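Local coordinates for protein aldehyde dehydrogenase (Burkholderia cenocepacia, PDB 4O6R) that is a putative aldehyde dehydrogenase that probably oxidises aldehydes with NAD or NADP as cofactor, and binds AMP, at residues N86-A91 and D104-D109. Numbering follows the deposited sequence.
Sequences NTEALA and DSRALD
Two helices of the aldehyde dehydrogenase fold, 87-98 and 102-123, follow each other in the chain across a short connection; their short segments cross steeply, at 112°, with axes 8.8 Å apart. A side-on bidentate salt bridge joins them on their more exposed side. Arg106 NE donates to the syn lone pair of Glu88 OE1 at 2.8 Å, near the guanidinium plane, and Arg106 NH2 reaches Glu88 OE2 at 2.9 Å almost straight (175°). That second bond meets OE2 from above the carboxylate, consistent with the 36° between the two planes. Glu88, with CG anti to its backbone N, bends at chi2 to meet an Arg106 chain extended from CG to NE; Gln92 NE2 gives OE2 a further donor. Beneath the bridge the helices touch where Ala91 CB lies 3.8 Å from Arg106 CG, and Val110 covers Thr87, Leu90 and Ala91. Thr87 OG1 is hydrogen-bonded to Glu84 O of the preceding helix 69-85. At the buried end, Ser105 OG, set between its backbone N and carbonyl carbon, is hydrogen-bonded to Ser95 OG and lies 3.0 Å from Ala91 O. Within helix 102-123, a pi-type turn makes Asp104 O accept from both Leu108 N and Asp109 N.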
loop_
_atom_site.group_PDB
_atom_site.type_symbol
_atom_site.label_atom_id
_atom_site.label_comp_id
_atom_site.label_asym_id
_atom_site.label_seq_id
_atom_site.Cartn_x
_atom_site.Cartn_y
_atom_site.Cartn_z
ATOM N N ASN A 86 1.945 -25.209 25.216
ATOM C CA ASN A 86 1.245 -25.198 26.490
ATOM C C ASN A 86 -0.269 -25.200 26.345
ATOM O O ASN A 86 -0.975 -24.768 27.257
ATOM C CB ASN A 86 1.686 -23.971 27.294
ATOM C CG ASN A 86 3.085 -24.122 27.851
ATOM O OD1 ASN A 86 3.272 -24.797 28.864
ATOM N ND2 ASN A 86 4.078 -23.558 27.177
ATOM N N THR A 87 -0.771 -25.720 25.225
ATOM C CA THR A 87 -2.200 -25.644 24.896
ATOM C C THR A 87 -3.067 -26.154 26.025
ATOM O O THR A 87 -3.938 -25.425 26.511
ATOM C CB THR A 87 -2.530 -26.396 23.596
ATOM O OG1 THR A 87 -1.940 -25.719 22.499
ATOM C CG2 THR A 87 -4.047 -26.486 23.341
ATOM N N GLU A 88 -2.834 -27.383 26.473
ATOM C CA GLU A 88 -3.740 -27.987 27.455
ATOM C C GLU A 88 -3.744 -27.235 28.799
ATOM O O GLU A 88 -4.814 -26.949 29.335
ATOM C CB GLU A 88 -3.441 -29.481 27.659
ATOM C CG GLU A 88 -4.354 -30.158 28.677
ATOM C CD GLU A 88 -5.831 -30.185 28.280
ATOM O OE1 GLU A 88 -6.198 -29.803 27.136
ATOM O OE2 GLU A 88 -6.656 -30.620 29.130
ATOM N N ALA A 89 -2.571 -26.879 29.325
ATOM C CA ALA A 89 -2.526 -26.141 30.573
ATOM C C ALA A 89 -3.150 -24.731 30.454
ATOM O O ALA A 89 -3.827 -24.286 31.378
ATOM C CB ALA A 89 -1.109 -26.072 31.126
ATOM N N LEU A 90 -2.941 -24.038 29.326
ATOM C CA LEU A 90 -3.561 -22.739 29.118
ATOM C C LEU A 90 -5.085 -22.871 29.005
ATOM O O LEU A 90 -5.816 -22.076 29.561
ATOM C CB LEU A 90 -3.012 -22.016 27.879
ATOM C CG LEU A 90 -1.675 -21.293 28.031
ATOM C CD1 LEU A 90 -1.129 -20.847 26.712
ATOM C CD2 LEU A 90 -1.812 -20.080 28.923
ATOM N N ALA A 91 -5.531 -23.892 28.286
ATOM C CA ALA A 91 -6.944 -24.141 28.112
ATOM C C ALA A 91 -7.614 -24.440 29.465
ATOM O O ALA A 91 -8.684 -23.903 29.759
ATOM C CB ALA A 91 -7.164 -25.292 27.144
ATOM N N ASP A 104 -13.963 -25.401 24.125
ATOM C CA ASP A 104 -13.827 -24.086 23.473
ATOM C C ASP A 104 -12.454 -23.464 23.769
ATOM O O ASP A 104 -11.828 -22.839 22.890
ATOM C CB ASP A 104 -14.869 -23.065 23.976
ATOM C CG ASP A 104 -16.288 -23.334 23.498
ATOM O OD1 ASP A 104 -16.512 -24.081 22.528
ATOM O OD2 ASP A 104 -17.212 -22.732 24.130
ATOM N N SER A 105 -11.971 -23.605 24.999
ATOM C CA SER A 105 -10.657 -23.066 25.293
ATOM C C SER A 105 -9.589 -23.848 24.526
ATOM O O SER A 105 -8.635 -23.261 24.080
ATOM C CB SER A 105 -10.366 -22.981 26.783
ATOM O OG SER A 105 -10.492 -24.233 27.377
ATOM N N ARG A 106 -9.774 -25.151 24.337
ATOM C CA ARG A 106 -8.865 -25.944 23.508
ATOM C C ARG A 106 -8.957 -25.608 22.004
ATOM O O ARG A 106 -7.928 -25.464 21.352
ATOM C CB ARG A 106 -9.121 -27.447 23.681
ATOM C CG ARG A 106 -8.704 -28.048 25.002
ATOM C CD ARG A 106 -9.381 -29.401 25.163
ATOM N NE ARG A 106 -8.897 -30.122 26.317
ATOM C CZ ARG A 106 -9.456 -31.217 26.809
ATOM N NH1 ARG A 106 -10.571 -31.697 26.277
ATOM N NH2 ARG A 106 -8.923 -31.820 27.863
ATOM N N ALA A 107 -10.169 -25.508 21.450
ATOM C CA ALA A 107 -10.351 -25.409 20.000
ATOM C C ALA A 107 -10.334 -23.972 19.501
ATOM O O ALA A 107 -10.048 -23.732 18.333
ATOM C CB ALA A 107 -11.655 -26.075 19.564
ATOM N N LEU A 108 -10.620 -23.031 20.388
ATOM C CA LEU A 108 -10.803 -21.664 19.995
ATOM C C LEU A 108 -9.897 -20.696 20.758
ATOM O O LEU A 108 -9.076 -20.027 20.117
ATOM C CB LEU A 108 -12.288 -21.261 20.105
ATOM C CG LEU A 108 -13.255 -21.976 19.138
ATOM C CD1 LEU A 108 -14.702 -21.821 19.570
ATOM C CD2 LEU A 108 -13.072 -21.486 17.704
ATOM N N ASP A 109 -10.025 -20.599 22.089
ATOM C CA ASP A 109 -9.267 -19.607 22.856
ATOM C C ASP A 109 -7.737 -19.728 22.625
ATOM O O ASP A 109 -7.057 -18.737 22.268
ATOM C CB ASP A 109 -9.553 -19.658 24.365
ATOM C CG ASP A 109 -11.003 -19.282 24.750
ATOM O OD1 ASP A 109 -11.632 -18.407 24.097
ATOM O OD2 ASP A 109 -11.505 -19.859 25.752
#